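Local coordinates for protein methyl-coenzyme M reductase I beta subunit (Methanosarcina barkeri, PDB 1E6Y) that catalyses, as part of the nickel-containing methyl-coenzyme M reductase complex, the final step of methanogenesis, in which methyl-coenzyme M and coenzyme B give methane and a heterodisulfide, at residues E[370-373]-E[374-378]; E[174-177]-E[178-182]; E[356-359]-E[360-364]. All blocks are in the same frame, centred on the assembly; numbering follows the deposited sequence.

Contact 1. Residues E[370-373]-E[374-378]; sequences GVFN and GNHVV. With TP7 (Coenzyme B), chain M.
Asn373 O is held by two donors: His376 N reaches it at 3.1 Å to close the type I beta turn from Asn373 to His376, and the hydroxyl of Thr379 makes a second hydrogen bond. The Asn373 side chain curls over the same turn. With chi1 at 51° placing CG between the backbone N and the carbonyl carbon, OD1 folds back to take a weak, bent hydrogen bond from Asn375 N at 3.1 Å. At the other end of that amide, ND2 gives a weak bond to Val371 O. A water accepts from Asn375 ND2 at 2.8 Å and also lies within hydrogen-bonding range of Asn373 OD1. Asn375 also reaches beyond the turn, pairing its OD1 with Glu182 N and its ND2 with Asn180 O.

Beside the turn, the His376 ring receives Phe372 over one face, with CD2 of Phe372 3.7 Å above the plane and over its centre; the two planes are inclined at 43°. The imidazole's rotation is fixed by the chain just after the turn: Val378 N donates to His376 ND1 in the ring plane at 3.2 Å, nearly straight (167°). ND1 acts as acceptor, which is consistent with a proton on NE2, and His376 NE2 lies 3.3 Å from O1P of coenzyme B. Val378 wedges its CB against the edge of the Phe372 ring, while Val377 CG1 comes within 3.5 Å of CG of the coenzyme. The type I turn ends at His376, and the residues from there to Val378 form part of the coenzyme B pocket.

Contact 2. Residues E[174-177]-E[178-182]; sequences ILSI and PQNNE
Asn180 ND2 donates to Ser176 OG at 2.9 Å, a nearly straight bond (161°) lying close to the plane of the amide. It spans the start of a short 3-10 turn, 178-180, whose backbone is closed by Asn180 N to Ile177 O at 3.1 Å and then by Asn181 N to Pro178 O at 3.0 Å. With chi1 at -168° the Ser176 hydroxyl swings away from its own backbone N and towards the Asn180 amide. Ile177 O has a second donor, a water at 2.8 Å that also donates to Asn181 OD1 and so ties the carbonyl before the turn to the side chain after it, while Asn181 ND2 is hydrogen-bonded to Ser187.

Around this polar core the Ile177 side chain fans out, with CG1 lying beside the Asn180 amide, 3.7 Å from ND2, and CD1 resting near Gln179 OE1. The Gln179 chain bends at its second torsion, and its NE2 donates to Asn181 O of the second copy of this subunit, with the reciprocal bond coming back; Pro178 packs on Pro178 of that copy. Within the chain, Ile177 CB lies 3.5 Å from Pro178 CD, a close approach set by the peptide link between them.

Contact 3. Residues E[356-359]-E[360-364]; sequences FSFF and SHSIY. With F43 (factor 430), chain G; COM (1-thioethanesulfonic acid), chain N.
Phe358 lays one face of its ring over Ser362 OG, which sits 3.6 Å from the ring plane and towards the rim. The hydroxyl comes there because OG is tucked between the backbone N and the carbonyl carbon (chi1 76°), where it also donates to Phe358 O at 2.9 Å. His361 N donates to that carbonyl from the opposite face of its plane.

The same doubling occurs one residue earlier. Ser357 O takes His361 ND1 at 2.6 Å, tilted slightly to one side of the carbonyl plane, and Ser360 N, well above the other side, while Ser360 OG donates to Phe356 O at 2.7 Å. Carbonyls at the end of the helix are therefore satisfied by both the backbone N-H groups and the side chains of the residues that follow. The other imidazole nitrogen, His361 NE2, is hydrogen-bonded to Asp113 of the gamma subunit.

Tyr364 points into the active site. Its ring meets Phe358 obliquely, the planes at 38°, and Tyr364 CB lies 3.7 Å from Phe359 CE2. Tyr364 OH stands 3.2 Å from S1 of coenzyme M and receives a weak bond from factor 430 N5B. Coenzyme M S1 in turn binds the nickel, atom NI of factor 430, at 2.5 Å. Ile363 N gives a further weak bond to O7B of that cofactor. At the edge of the Phe358 ring, CD1 lies 3.3 Å from the sulfonate oxygen O2S of coenzyme M.

Here helix 348-358 ends against helix 323-339, with Phe356, Ser360 and His361 touching Ser325, and the chain enters the long loop that runs on to helix 387-395.

Contacts 1 and 3 are fully buried. Contact 3 spans the end of helix 348-358 and the start of the loop after it, in which contact 1 also lies. They meet directly: the rings of Phe372 and Phe356 pack edge-to-face, and Val378 CG2 touches Phe359 CD1. Contact 1 lines the phosphate end of coenzyme B, and contact 3 sits beside coenzyme M and the nickel cofactor while also touching coenzyme B. Contact 2 is only partly buried, lies away from the ligand sites and faces the second copy of the subunit; its nearest atoms to contact 3 are about 11 Å away. Asn375 joins it to contact 1. Polar turn chemistry dominates 174-182, whereas aromatic rings enter both of the others.

Contact 1. Residues E[370-373]-E[374-378]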
loop_
_atom_site.group_PDB
_atom_site.type_symbol
_atom_site.label_atom_id
_atom_site.label_comp_id
_atom_site.label_asym_id
_atom_site.label_seq_id
_atom_site.Cartn_x
_atom_site.Cartn_y
_atom_site.Cartn_z
ATOM N N GLY E 370 -15.559 13.090 -15.511
ATOM C CA GLY E 370 -15.635 13.806 -14.248
ATOM C C GLY E 370 -14.876 13.216 -13.073
ATOM O O GLY E 370 -14.630 13.914 -12.088
ATOM N N VAL E 371 -14.529 11.934 -13.148
ATOM C CA VAL E 371 -13.843 11.272 -12.038
ATOM C C VAL E 371 -12.327 11.460 -12.082
ATOM O O VAL E 371 -11.631 11.196 -11.101
ATOM C CB VAL E 371 -14.167 9.753 -11.987
ATOM C CG1 VAL E 371 -15.671 9.544 -11.986
ATOM C CG2 VAL E 371 -13.516 9.027 -13.160
ATOM N N PHE E 372 -11.830 11.985 -13.197
ATOM C CA PHE E 372 -10.395 12.131 -13.397
ATOM C C PHE E 372 -9.834 13.396 -12.759
ATOM O O PHE E 372 -10.574 14.315 -12.405
ATOM C CB PHE E 372 -10.070 12.100 -14.890
ATOM C CG PHE E 372 -10.290 10.758 -15.523
ATOM C CD1 PHE E 372 -11.512 10.444 -16.106
ATOM C CD2 PHE E 372 -9.295 9.787 -15.484
ATOM C CE1 PHE E 372 -11.741 9.178 -16.643
ATOM C CE2 PHE E 372 -9.512 8.521 -16.018
ATOM C CZ PHE E 372 -10.738 8.217 -16.601
ATOM N N ASN E 373 -8.518 13.406 -12.578
ATOM C CA ASN E 373 -7.819 14.527 -11.962
ATOM C C ASN E 373 -6.328 14.449 -12.276
ATOM O O ASN E 373 -5.857 13.460 -12.842
ATOM C CB ASN E 373 -8.047 14.539 -10.440
ATOM C CG ASN E 373 -7.754 13.199 -9.789
ATOM O OD1 ASN E 373 -6.615 12.910 -9.424
ATOM N ND2 ASN E 373 -8.787 12.379 -9.625
ATOM N N GLY E 374 -5.594 15.505 -11.933
ATOM C CA GLY E 374 -4.174 15.561 -12.238
ATOM C C GLY E 374 -3.323 14.560 -11.473
ATOM O O GLY E 374 -2.151 14.374 -11.799
ATOM N N ASN E 375 -3.895 13.940 -10.441
ATOM C CA ASN E 375 -3.200 12.908 -9.669
ATOM C C ASN E 375 -3.646 11.495 -10.065
ATOM O O ASN E 375 -3.067 10.506 -9.610
ATOM C CB ASN E 375 -3.429 13.129 -8.167
ATOM C CG ASN E 375 -2.674 12.128 -7.304
ATOM O OD1 ASN E 375 -1.446 12.166 -7.214
ATOM N ND2 ASN E 375 -3.408 11.217 -6.676
ATOM N N HIS E 376 -4.663 11.403 -10.919
ATOM C CA HIS E 376 -5.151 10.112 -11.397
ATOM C C HIS E 376 -4.066 9.462 -12.251
ATOM O O HIS E 376 -3.423 10.136 -13.055
ATOM C CB HIS E 376 -6.427 10.307 -12.227
ATOM C CG HIS E 376 -7.289 9.085 -12.320
ATOM N ND1 HIS E 376 -6.916 7.961 -13.026
ATOM C CD2 HIS E 376 -8.533 8.839 -11.849
ATOM C CE1 HIS E 376 -7.894 7.075 -12.987
ATOM N NE2 HIS E 376 -8.889 7.583 -12.282
ATOM N N VAL E 377 -3.844 8.163 -12.055
ATOM C CA VAL E 377 -2.815 7.442 -12.805
ATOM C C VAL E 377 -2.988 7.580 -14.319
ATOM O O VAL E 377 -2.007 7.574 -15.064
ATOM C CB VAL E 377 -2.786 5.936 -12.427
ATOM C CG1 VAL E 377 -4.045 5.227 -12.922
ATOM C CG2 VAL E 377 -1.540 5.279 -12.999
ATOM N N VAL E 378 -4.227 7.786 -14.760
ATOM C CA VAL E 378 -4.526 7.876 -16.186
ATOM C C VAL E 378 -4.216 9.256 -16.765
ATOM O O VAL E 378 -3.758 9.368 -17.902
ATOM C CB VAL E 378 -6.009 7.541 -16.459
ATOM C CG1 VAL E 378 -6.320 7.653 -17.947
ATOM C CG2 VAL E 378 -6.321 6.140 -15.958
HETATM N N TP7 M . -6.277 0.221 -13.308
HETATM P P TP7 M . -9.166 3.132 -11.416
HETATM O O1P TP7 M . -9.487 4.292 -12.273
HETATM O O2P TP7 M . -8.502 3.565 -10.165
HETATM O O3P TP7 M . -10.409 2.349 -11.118
HETATM O O4P TP7 M . -8.136 2.167 -12.270
HETATM C CB TP7 M . -6.812 2.456 -12.455
HETATM C C TP7 M . -6.222 0.649 -10.868
HETATM O O TP7 M . -7.058 -0.277 -10.731
HETATM O OXT TP7 M . -5.574 1.142 -9.911
HETATM C CA TP7 M . -5.983 1.200 -12.303
HETATM C CG TP7 M . -6.652 3.061 -13.849
HETATM O O1 TP7 M . -4.404 0.642 -14.539
HETATM C C1 TP7 M . -5.306 -0.189 -14.237
HETATM C C2 TP7 M . -5.408 -1.468 -14.779
HETATM C C3 TP7 M . -4.344 -1.907 -15.794
HETATM C C4 TP7 M . -4.312 -3.347 -16.380
HETATM C C5 TP7 M . -5.573 -3.558 -17.264
HETATM C C6 TP7 M . -5.478 -2.728 -18.582
HETATM C C7 TP7 M . -4.242 -3.088 -19.334
HETATM S S7 TP7 M . -3.947 -2.222 -20.905
HETATM O O HOH W 1 -5.976 10.666 -7.749
#

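Contact 2. Residues E[174-177]-E[178-182]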
loop_
_atom_site.group_PDB
_atom_site.type_symbol
_atom_site.label_atom_id
_atom_site.label_comp_id
_atom_site.label_asym_id
_atom_site.label_seq_id
_atom_site.Cartn_x
_atom_site.Cartn_y
_atom_site.Cartn_z
ATOM N N ILE E 174 -12.141 20.088 -1.025
ATOM C CA ILE E 174 -11.830 20.050 -2.449
ATOM C C ILE E 174 -10.668 19.093 -2.731
ATOM O O ILE E 174 -10.641 18.426 -3.766
ATOM C CB ILE E 174 -11.487 21.471 -2.967
ATOM C CG1 ILE E 174 -12.718 22.372 -2.835
ATOM C CG2 ILE E 174 -11.029 21.421 -4.416
ATOM C CD1 ILE E 174 -12.440 23.830 -3.076
ATOM N N LEU E 175 -9.753 18.977 -1.771
ATOM C CA LEU E 175 -8.587 18.106 -1.909
ATOM C C LEU E 175 -8.870 16.714 -1.344
ATOM O O LEU E 175 -9.953 16.452 -0.821
ATOM C CB LEU E 175 -7.383 18.721 -1.188
ATOM C CG LEU E 175 -7.018 20.157 -1.574
ATOM C CD1 LEU E 175 -5.971 20.710 -0.618
ATOM C CD2 LEU E 175 -6.511 20.183 -3.006
ATOM N N SER E 176 -7.902 15.816 -1.484
ATOM C CA SER E 176 -8.019 14.465 -0.945
ATOM C C SER E 176 -7.260 14.398 0.384
ATOM O O SER E 176 -7.298 15.347 1.166
ATOM C CB SER E 176 -7.441 13.464 -1.951
ATOM O OG SER E 176 -7.774 12.132 -1.603
ATOM N N ILE E 177 -6.651 13.252 0.675
ATOM C CA ILE E 177 -5.669 13.167 1.755
ATOM C C ILE E 177 -4.277 13.000 1.146
ATOM O O ILE E 177 -4.141 12.512 0.024
ATOM C CB ILE E 177 -5.973 11.987 2.727
ATOM C CG1 ILE E 177 -5.854 10.641 2.006
ATOM C CG2 ILE E 177 -7.362 12.152 3.328
ATOM C CD1 ILE E 177 -5.906 9.444 2.940
ATOM N N PRO E 178 -3.230 13.478 1.839
ATOM C CA PRO E 178 -1.887 13.533 1.250
ATOM C C PRO E 178 -1.359 12.169 0.808
ATOM O O PRO E 178 -0.657 12.067 -0.195
ATOM C CB PRO E 178 -1.033 14.137 2.362
ATOM C CG PRO E 178 -2.000 14.934 3.176
ATOM C CD PRO E 178 -3.263 14.118 3.169
ATOM N N GLN E 179 -1.759 11.119 1.520
ATOM C CA GLN E 179 -1.272 9.771 1.236
ATOM C C GLN E 179 -1.776 9.215 -0.094
ATOM O O GLN E 179 -1.282 8.193 -0.558
ATOM C CB GLN E 179 -1.657 8.807 2.361
ATOM C CG GLN E 179 -1.044 9.141 3.710
ATOM C CD GLN E 179 -2.024 9.838 4.627
ATOM O OE1 GLN E 179 -2.619 10.853 4.258
ATOM N NE2 GLN E 179 -2.231 9.276 5.812
ATOM N N ASN E 180 -2.767 9.874 -0.693
ATOM C CA ASN E 180 -3.259 9.462 -2.004
ATOM C C ASN E 180 -2.420 10.011 -3.154
ATOM O O ASN E 180 -2.615 9.621 -4.303
ATOM C CB ASN E 180 -4.722 9.873 -2.194
ATOM C CG ASN E 180 -5.684 8.953 -1.465
ATOM O OD1 ASN E 180 -5.324 7.837 -1.090
ATOM N ND2 ASN E 180 -6.914 9.414 -1.265
ATOM N N ASN E 181 -1.472 10.893 -2.842
ATOM C CA ASN E 181 -0.574 11.446 -3.856
ATOM C C ASN E 181 0.221 10.343 -4.529
ATOM O O ASN E 181 0.831 9.514 -3.856
ATOM C CB ASN E 181 0.410 12.437 -3.234
ATOM C CG ASN E 181 -0.222 13.773 -2.915
ATOM O OD1 ASN E 181 -1.380 14.028 -3.255
ATOM N ND2 ASN E 181 0.542 14.645 -2.267
ATOM N N GLU E 182 0.247 10.360 -5.856
ATOM C CA GLU E 182 1.127 9.469 -6.599
ATOM C C GLU E 182 2.560 9.978 -6.536
ATOM O O GLU E 182 3.496 9.208 -6.324
ATOM C CB GLU E 182 0.682 9.372 -8.057
ATOM C CG GLU E 182 -0.674 8.718 -8.238
ATOM C CD GLU E 182 -0.715 7.728 -9.390
ATOM O OE1 GLU E 182 0.238 7.681 -10.203
ATOM O OE2 GLU E 182 -1.727 7.006 -9.498
HETATM O O HOH W 2 -3.966 13.646 -2.527
#

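Contact 3. Residues E[356-359]-E[360-364]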
loop_
_atom_site.group_PDB
_atom_site.type_symbol
_atom_site.label_atom_id
_atom_site.label_comp_id
_atom_site.label_asym_id
_atom_site.label_seq_id
_atom_site.Cartn_x
_atom_site.Cartn_y
_atom_site.Cartn_z
ATOM N N PHE E 356 -6.611 8.126 -21.490
ATOM C CA PHE E 356 -7.839 8.727 -20.981
ATOM C C PHE E 356 -9.051 8.263 -21.795
ATOM O O PHE E 356 -10.068 7.876 -21.218
ATOM C CB PHE E 356 -7.688 10.259 -21.006
ATOM C CG PHE E 356 -8.934 11.021 -20.633
ATOM C CD1 PHE E 356 -9.175 12.274 -21.189
ATOM C CD2 PHE E 356 -9.855 10.508 -19.722
ATOM C CE1 PHE E 356 -10.313 13.002 -20.851
ATOM C CE2 PHE E 356 -11.000 11.226 -19.382
ATOM C CZ PHE E 356 -11.229 12.474 -19.947
ATOM N N SER E 357 -8.909 8.204 -23.118
ATOM C CA SER E 357 -9.965 7.654 -23.976
ATOM C C SER E 357 -10.247 6.192 -23.613
ATOM O O SER E 357 -11.383 5.816 -23.331
ATOM C CB SER E 357 -9.567 7.745 -25.454
ATOM O OG SER E 357 -9.470 9.093 -25.882
ATOM N N PHE E 358 -9.185 5.396 -23.548
ATOM C CA PHE E 358 -9.276 3.993 -23.162
ATOM C C PHE E 358 -10.000 3.814 -21.826
ATOM O O PHE E 358 -10.978 3.069 -21.737
ATOM C CB PHE E 358 -7.863 3.408 -23.091
ATOM C CG PHE E 358 -7.786 2.043 -22.467
ATOM C CD1 PHE E 358 -8.503 0.974 -22.998
ATOM C CD2 PHE E 358 -6.921 1.808 -21.402
ATOM C CE1 PHE E 358 -8.354 -0.307 -22.479
ATOM C CE2 PHE E 358 -6.762 0.527 -20.876
ATOM C CZ PHE E 358 -7.478 -0.530 -21.417
ATOM N N PHE E 359 -9.564 4.561 -20.813
ATOM C CA PHE E 359 -10.110 4.422 -19.466
ATOM C C PHE E 359 -11.393 5.214 -19.236
ATOM O O PHE E 359 -11.905 5.260 -18.119
ATOM C CB PHE E 359 -9.056 4.806 -18.427
ATOM C CG PHE E 359 -8.112 3.690 -18.082
ATOM C CD1 PHE E 359 -6.775 3.743 -18.467
ATOM C CD2 PHE E 359 -8.562 2.578 -17.374
ATOM C CE1 PHE E 359 -5.897 2.709 -18.146
ATOM C CE2 PHE E 359 -7.695 1.536 -17.049
ATOM C CZ PHE E 359 -6.359 1.601 -17.436
ATOM N N SER E 360 -11.964 5.757 -20.307
ATOM C CA SER E 360 -13.316 6.297 -20.248
ATOM C C SER E 360 -14.237 5.609 -21.260
ATOM O O SER E 360 -15.348 6.081 -21.522
ATOM C CB SER E 360 -13.302 7.818 -20.466
ATOM O OG SER E 360 -12.688 8.173 -21.695
ATOM N N HIS E 361 -13.806 4.449 -21.755
ATOM C CA HIS E 361 -14.573 3.676 -22.734
ATOM C C HIS E 361 -14.356 2.161 -22.601
ATOM O O HIS E 361 -14.681 1.408 -23.519
ATOM C CB HIS E 361 -14.203 4.096 -24.165
ATOM C CG HIS E 361 -14.551 5.516 -24.499
ATOM N ND1 HIS E 361 -13.768 6.583 -24.116
ATOM C CD2 HIS E 361 -15.562 6.036 -25.232
ATOM C CE1 HIS E 361 -14.282 7.700 -24.596
ATOM N NE2 HIS E 361 -15.372 7.397 -25.278
ATOM N N SER E 362 -13.790 1.717 -21.479
ATOM C CA SER E 362 -13.431 0.305 -21.323
ATOM C C SER E 362 -13.850 -0.288 -19.980
ATOM O O SER E 362 -14.413 0.402 -19.127
ATOM C CB SER E 362 -11.925 0.119 -21.507
ATOM O OG SER E 362 -11.213 0.563 -20.363
ATOM N N ILE E 363 -13.519 -1.563 -19.779
ATOM C CA ILE E 363 -13.892 -2.275 -18.557
ATOM C C ILE E 363 -12.909 -2.064 -17.401
ATOM O O ILE E 363 -13.246 -2.320 -16.249
ATOM C CB ILE E 363 -14.021 -3.805 -18.806
ATOM C CG1 ILE E 363 -12.672 -4.390 -19.233
ATOM C CG2 ILE E 363 -15.076 -4.080 -19.865
ATOM C CD1 ILE E 363 -12.642 -5.904 -19.283
ATOM N N TYR E 364 -11.720 -1.548 -17.701
ATOM C CA TYR E 364 -10.570 -1.723 -16.814
ATOM C C TYR E 364 -10.446 -0.747 -15.647
ATOM O O TYR E 364 -9.736 -1.020 -14.675
ATOM C CB TYR E 364 -9.282 -1.705 -17.631
ATOM C CG TYR E 364 -9.225 -2.805 -18.660
ATOM C CD1 TYR E 364 -9.495 -2.542 -20.000
ATOM C CD2 TYR E 364 -8.918 -4.113 -18.292
ATOM C CE1 TYR E 364 -9.453 -3.554 -20.956
ATOM C CE2 TYR E 364 -8.881 -5.135 -19.235
ATOM C CZ TYR E 364 -9.147 -4.847 -20.566
ATOM O OH TYR E 364 -9.105 -5.850 -21.505
HETATM NI NI F43 G . -9.277 -7.122 -25.614
HETATM N NA F43 G . -9.886 -7.777 -23.658
HETATM C CHA F43 G . -7.765 -9.094 -23.317
HETATM C C1A F43 G . -9.193 -8.661 -23.133
HETATM C C2A F43 G . -10.012 -9.520 -22.023
HETATM C C3A F43 G . -11.457 -9.167 -22.560
HETATM C C4A F43 G . -11.210 -7.775 -23.085
HETATM C C5A F43 G . -9.813 -8.903 -20.604
HETATM C C6A F43 G . -10.619 -9.686 -19.548
HETATM O O7A F43 G . -10.182 -10.792 -19.104
HETATM N N8A F43 G . -11.752 -9.227 -19.100
HETATM C C9A F43 G . -9.648 -10.973 -22.094
HETATM C CAA F43 G . -12.018 -10.164 -23.721
HETATM C CBA F43 G . -12.483 -11.478 -23.158
HETATM C CCA F43 G . -13.833 -11.900 -23.642
HETATM O ODA F43 G . -14.010 -12.090 -24.884
HETATM O OEA F43 G . -14.760 -12.058 -22.811
HETATM N NB F43 G . -10.964 -5.898 -25.603
HETATM C CHB F43 G . -12.291 -7.248 -24.053
HETATM C C1B F43 G . -12.060 -5.940 -24.523
HETATM C C2B F43 G . -13.374 -5.158 -25.175
HETATM C C3B F43 G . -12.921 -5.037 -26.724
HETATM C C4B F43 G . -11.451 -5.424 -26.588
HETATM N N5B F43 G . -11.742 -4.872 -23.464
HETATM C C6B F43 G . -12.443 -3.777 -23.441
HETATM O O7B F43 G . -12.294 -2.895 -22.592
HETATM C C8B F43 G . -13.445 -3.778 -24.578
HETATM C C9B F43 G . -14.670 -5.886 -24.904
HETATM C CAB F43 G . -13.787 -6.128 -27.566
HETATM C CBB F43 G . -13.434 -6.115 -29.031
HETATM C CCB F43 G . -14.355 -7.055 -29.753
HETATM O ODB F43 G . -15.557 -6.726 -29.722
HETATM O OEB F43 G . -13.954 -8.087 -30.325
HETATM N NC F43 G . -8.833 -6.703 -27.581
HETATM C CHC F43 G . -10.678 -5.169 -27.907
HETATM C C1C F43 G . -9.541 -5.764 -28.286
HETATM C C2C F43 G . -8.906 -5.412 -29.599
HETATM C C3C F43 G . -7.754 -6.468 -29.666
HETATM C C4C F43 G . -7.755 -7.097 -28.333
HETATM C C5C F43 G . -8.248 -3.999 -29.558
HETATM C C6C F43 G . -7.614 -3.641 -30.875
HETATM O O7C F43 G . -8.339 -3.683 -31.905
HETATM O O8C F43 G . -6.397 -3.303 -30.916
HETATM C C8C F43 G . -8.128 -7.589 -30.679
HETATM C C9C F43 G . -8.147 -7.163 -32.162
HETATM C CAC F43 G . -8.529 -8.291 -33.134
HETATM O OBC F43 G . -8.799 -9.444 -32.722
HETATM O OCC F43 G . -8.558 -7.997 -34.359
HETATM N ND F43 G . -7.909 -8.570 -25.805
HETATM C CHD F43 G . -6.862 -8.013 -27.994
HETATM C C5D F43 G . -4.646 -9.680 -26.856
HETATM C C6D F43 G . -4.555 -9.354 -28.311
HETATM C C7D F43 G . -5.542 -8.301 -28.733
HETATM O O8D F43 G . -5.178 -7.655 -29.737
HETATM C C9D F43 G . -6.274 -11.756 -24.612
HETATM C CAD F43 G . -4.927 -12.347 -24.558
HETATM O OBD F43 G . -4.777 -13.597 -24.731
HETATM O OCD F43 G . -3.921 -11.589 -24.341
HETATM C C1D F43 G . -6.964 -8.814 -26.652
HETATM C C2D F43 G . -6.035 -9.957 -26.435
HETATM C C3D F43 G . -6.336 -10.310 -24.956
HETATM C C4D F43 G . -7.651 -9.691 -24.747
HETATM C C1 COM N . -8.041 -3.843 -25.294
HETATM C C2 COM N . -9.192 -3.072 -24.638
HETATM S S1 COM N . -7.810 -5.412 -24.452
HETATM S S2 COM N . -9.812 -1.774 -25.716
HETATM O O1S COM N . -8.641 -1.112 -26.374
HETATM O O2S COM N . -10.583 -0.766 -24.879
HETATM O O3S COM N . -10.723 -2.369 -26.754
#